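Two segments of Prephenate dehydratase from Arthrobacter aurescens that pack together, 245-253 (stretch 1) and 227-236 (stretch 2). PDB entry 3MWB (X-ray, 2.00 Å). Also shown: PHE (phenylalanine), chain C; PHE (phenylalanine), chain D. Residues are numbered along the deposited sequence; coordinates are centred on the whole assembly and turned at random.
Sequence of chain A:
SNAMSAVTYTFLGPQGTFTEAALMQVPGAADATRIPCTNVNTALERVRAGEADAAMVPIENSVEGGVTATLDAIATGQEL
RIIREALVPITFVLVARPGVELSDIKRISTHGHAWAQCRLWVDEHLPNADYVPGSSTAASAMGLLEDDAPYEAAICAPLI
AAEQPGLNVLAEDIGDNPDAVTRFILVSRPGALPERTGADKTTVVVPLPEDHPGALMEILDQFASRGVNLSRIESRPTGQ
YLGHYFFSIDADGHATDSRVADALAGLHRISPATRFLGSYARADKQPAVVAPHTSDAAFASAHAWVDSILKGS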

# COMPACT_ATOMS: atom_id res chain seq x y z
N TYR A 245 -16.22 -4.60 -13.45
CA TYR A 245 -16.72 -5.05 -12.15
C TYR A 245 -17.30 -3.91 -11.35
O TYR A 245 -16.98 -2.74 -11.59
CB TYR A 245 -15.59 -5.68 -11.32
CG TYR A 245 -14.94 -6.89 -11.94
CD1 TYR A 245 -15.45 -8.17 -11.72
CD2 TYR A 245 -13.81 -6.75 -12.75
CE1 TYR A 245 -14.85 -9.27 -12.30
CE2 TYR A 245 -13.20 -7.85 -13.33
CZ TYR A 245 -13.72 -9.10 -13.10
OH TYR A 245 -13.12 -10.19 -13.69
N PHE A 246 -18.15 -4.25 -10.38
CA PHE A 246 -18.34 -3.37 -9.26
C PHE A 246 -18.08 -4.09 -7.94
O PHE A 246 -18.14 -5.31 -7.88
CB PHE A 246 -19.70 -2.67 -9.29
CG PHE A 246 -20.86 -3.58 -9.08
CD1 PHE A 246 -21.22 -4.01 -7.80
CD2 PHE A 246 -21.63 -4.00 -10.17
CE1 PHE A 246 -22.30 -4.85 -7.60
CE2 PHE A 246 -22.73 -4.86 -9.98
CZ PHE A 246 -23.06 -5.29 -8.70
N PHE A 247 -17.78 -3.32 -6.91
CA PHE A 247 -17.59 -3.85 -5.57
C PHE A 247 -18.72 -3.35 -4.66
O PHE A 247 -18.98 -2.15 -4.57
CB PHE A 247 -16.23 -3.46 -5.03
CG PHE A 247 -15.10 -3.79 -5.96
CD1 PHE A 247 -14.67 -5.10 -6.10
CD2 PHE A 247 -14.49 -2.79 -6.72
CE1 PHE A 247 -13.61 -5.41 -6.99
CE2 PHE A 247 -13.42 -3.08 -7.59
CZ PHE A 247 -13.00 -4.41 -7.74
N SER A 248 -19.40 -4.30 -4.04
CA SER A 248 -20.44 -4.04 -3.05
C SER A 248 -19.81 -4.12 -1.66
O SER A 248 -19.18 -5.13 -1.30
CB SER A 248 -21.54 -5.09 -3.21
OG SER A 248 -22.71 -4.77 -2.48
N ILE A 249 -19.92 -3.05 -0.90
CA ILE A 249 -19.10 -2.91 0.31
C ILE A 249 -19.94 -2.37 1.48
O ILE A 249 -20.69 -1.39 1.31
CB ILE A 249 -17.89 -1.95 0.06
CG1 ILE A 249 -16.89 -2.54 -0.95
CG2 ILE A 249 -17.16 -1.63 1.37
CD1 ILE A 249 -15.92 -1.53 -1.53
N ASP A 250 -19.80 -3.00 2.65
CA ASP A 250 -20.35 -2.42 3.90
C ASP A 250 -19.18 -1.99 4.77
O ASP A 250 -18.25 -2.78 5.01
CB ASP A 250 -21.20 -3.43 4.70
CG ASP A 250 -22.42 -3.96 3.92
OD1 ASP A 250 -22.91 -3.28 2.98
OD2 ASP A 250 -22.90 -5.07 4.26
N ALA A 251 -19.22 -0.72 5.21
CA ALA A 251 -18.23 -0.18 6.16
C ALA A 251 -18.87 0.12 7.50
O ALA A 251 -20.08 0.41 7.56
CB ALA A 251 -17.60 1.09 5.58
N ASP A 252 -18.08 0.02 8.57
CA ASP A 252 -18.48 0.49 9.91
C ASP A 252 -18.46 2.00 9.93
O ASP A 252 -17.42 2.62 9.62
CB ASP A 252 -17.49 0.04 10.98
CG ASP A 252 -17.54 -1.45 11.24
OD1 ASP A 252 -18.44 -2.14 10.70
OD2 ASP A 252 -16.68 -1.93 12.03
N GLY A 253 -19.57 2.62 10.30
CA GLY A 253 -19.59 4.06 10.37
C GLY A 253 -20.78 4.71 9.73
O GLY A 253 -21.59 4.07 9.03
N PHE C . -12.70 -5.63 8.77
CA PHE C . -11.42 -5.99 8.04
C PHE C . -11.00 -4.86 7.11
O PHE C . -10.04 -5.02 6.30
CB PHE C . -11.55 -7.33 7.25
CG PHE C . -12.77 -7.42 6.35
CD1 PHE C . -12.83 -6.72 5.13
CD2 PHE C . -13.87 -8.22 6.73
CE1 PHE C . -13.95 -6.80 4.30
CE2 PHE C . -15.00 -8.32 5.90
CZ PHE C . -15.04 -7.60 4.68
OXT PHE C . -11.65 -3.79 7.12
N PHE D . -8.31 -7.06 -10.86
CA PHE D . -8.29 -5.98 -9.85
C PHE D . -7.38 -6.29 -8.65
O PHE D . -6.72 -7.32 -8.60
CB PHE D . -9.72 -5.61 -9.40
CG PHE D . -10.54 -6.76 -8.84
CD1 PHE D . -10.33 -7.23 -7.54
CD2 PHE D . -11.56 -7.33 -9.60
CE1 PHE D . -11.11 -8.26 -7.01
CE2 PHE D . -12.36 -8.37 -9.07
CZ PHE D . -12.12 -8.84 -7.78
OXT PHE D . -7.28 -5.51 -7.69
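Stretch 2 227-236: GVNLSRIESR

The apolar centre of this contact lies on one face of a two-stranded pairing, where Ile249, Ala251, Ile233 and Leu230 place their side chains together. Ile249 CG1 stands 4.1 Å from Ile233 CG1, Ile249 CG2 lies 3.8 Å from Leu230 CD2, and Ala251 CB touches both Leu230 CD2 at 3.7 Å and Val228 CG1 at 3.6 Å. Farther along this face, Phe247 CD1 meets Ser235 CB at 3.7 Å, and the ring of Phe247 presents its edge to the bound phenylalanine of chain D.

Stretch 2 runs antiparallel to strand 245-252: extended residues 232-236 lie at 165° to it, with the axes 4.6 Å apart at closest. Phe246 faces Arg236, Ser248 faces Glu234 and Asp250 faces Arg232 as hydrogen-bonded pairs; Ser248 N to Glu234 O is 2.8 Å. The alternating pairs, Phe247 with Ser235 and Ile249 with Ile233, bring their CA atoms to 4.5 Å. Alternation thus sends Ile249 and Ala251 to the apolar face, Ser248 and Asp250 to that of Arg232. After Asp250 the register slips by one at a bulge, where stretch 2 turns a corner at Ser231 (phi/psi -119/-11), so Ala251 pairs with Leu230. Asp250 O receives Ser231 N at 2.9 Å and, weakly, Arg232 N at 3.5 Å. Beyond the bulge, Asp252 N reaches Asn229 O at 2.7 Å.

The opposite face is chiefly polar, though Arg236 CB covers the Phe246 ring, 3.8 Å from its centroid. Arg232 gathers the side chains of Asp250, Ser248 and Glu234: Arg232 NE bonds Asp250 OD2 at 2.8 Å and NH2 bonds Asp250 OD1 at 2.9 Å in a salt bridge, while NH1 reaches Ser248 OG at 2.9 Å and Glu234 OE2 at 2.8 Å. At the outer edge, Asn229 ND2 donates to Asp252 OD2 at 3.1 Å, and two waters link Ser231 OG to Asp250 OD2 and Asp252 OD1.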

# COMPACT_ATOMS: atom_id res chain seq x y z
N GLY A 227 -8.97 4.48 9.01
CA GLY A 227 -9.42 3.70 10.16
C GLY A 227 -10.82 3.15 10.06
O GLY A 227 -11.45 2.88 11.09
N VAL A 228 -11.33 2.98 8.84
CA VAL A 228 -12.68 2.48 8.64
C VAL A 228 -12.68 0.99 8.37
O VAL A 228 -12.21 0.53 7.32
CB VAL A 228 -13.44 3.20 7.50
CG1 VAL A 228 -14.81 2.59 7.37
CG2 VAL A 228 -13.55 4.71 7.77
N ASN A 229 -13.23 0.25 9.33
CA ASN A 229 -13.39 -1.19 9.28
C ASN A 229 -14.48 -1.62 8.32
O ASN A 229 -15.58 -1.01 8.28
CB ASN A 229 -13.72 -1.70 10.68
CG ASN A 229 -13.41 -3.15 10.86
OD1 ASN A 229 -12.30 -3.61 10.58
ND2 ASN A 229 -14.39 -3.89 11.34
N LEU A 230 -14.21 -2.69 7.57
CA LEU A 230 -15.22 -3.25 6.68
C LEU A 230 -15.86 -4.53 7.23
O LEU A 230 -15.19 -5.32 7.92
CB LEU A 230 -14.66 -3.50 5.28
CG LEU A 230 -13.95 -2.32 4.61
CD1 LEU A 230 -13.37 -2.80 3.26
CD2 LEU A 230 -14.88 -1.09 4.42
N SER A 231 -17.13 -4.74 6.90
CA SER A 231 -17.82 -5.96 7.32
C SER A 231 -18.30 -6.81 6.14
O SER A 231 -18.75 -7.95 6.32
CB SER A 231 -18.99 -5.62 8.24
OG SER A 231 -19.89 -4.78 7.54
N ARG A 232 -18.24 -6.24 4.92
CA ARG A 232 -18.63 -6.97 3.73
C ARG A 232 -17.97 -6.41 2.49
O ARG A 232 -17.92 -5.19 2.30
CB ARG A 232 -20.15 -6.98 3.53
CG ARG A 232 -20.64 -7.92 2.39
CD ARG A 232 -22.17 -7.88 2.24
NE ARG A 232 -22.57 -6.51 1.94
CZ ARG A 232 -22.68 -6.01 0.71
NH1 ARG A 232 -22.47 -6.79 -0.35
NH2 ARG A 232 -23.00 -4.74 0.53
N ILE A 233 -17.40 -7.30 1.68
CA ILE A 233 -17.05 -6.94 0.30
C ILE A 233 -17.40 -8.08 -0.67
O ILE A 233 -17.20 -9.26 -0.34
CB ILE A 233 -15.58 -6.56 0.14
CG1 ILE A 233 -15.26 -6.33 -1.35
CG2 ILE A 233 -14.68 -7.63 0.79
CD1 ILE A 233 -13.89 -5.94 -1.60
N GLU A 234 -17.95 -7.72 -1.83
CA GLU A 234 -18.25 -8.67 -2.90
C GLU A 234 -18.03 -7.99 -4.26
O GLU A 234 -18.57 -6.92 -4.55
CB GLU A 234 -19.69 -9.22 -2.79
CG GLU A 234 -20.13 -9.58 -1.36
CD GLU A 234 -21.52 -10.15 -1.26
OE1 GLU A 234 -21.78 -11.22 -1.86
OE2 GLU A 234 -22.36 -9.56 -0.55
N SER A 235 -17.20 -8.61 -5.09
CA SER A 235 -17.10 -8.22 -6.48
C SER A 235 -18.19 -8.90 -7.32
O SER A 235 -18.61 -10.03 -7.05
CB SER A 235 -15.70 -8.56 -7.01
OG SER A 235 -15.47 -9.96 -6.92
N ARG A 236 -18.65 -8.18 -8.35
CA ARG A 236 -19.67 -8.67 -9.26
C ARG A 236 -19.30 -8.20 -10.66
O ARG A 236 -18.95 -7.04 -10.84
CB ARG A 236 -21.06 -8.12 -8.89
CG ARG A 236 -21.53 -8.39 -7.44
CD ARG A 236 -22.11 -9.81 -7.24
NE ARG A 236 -23.25 -10.09 -8.12
CZ ARG A 236 -23.26 -11.03 -9.06
NH1 ARG A 236 -22.20 -11.81 -9.26
NH2 ARG A 236 -24.33 -11.21 -9.81
O HOH W 1 -22.32 -6.00 6.70
O HOH W 2 -20.18 -2.48 8.90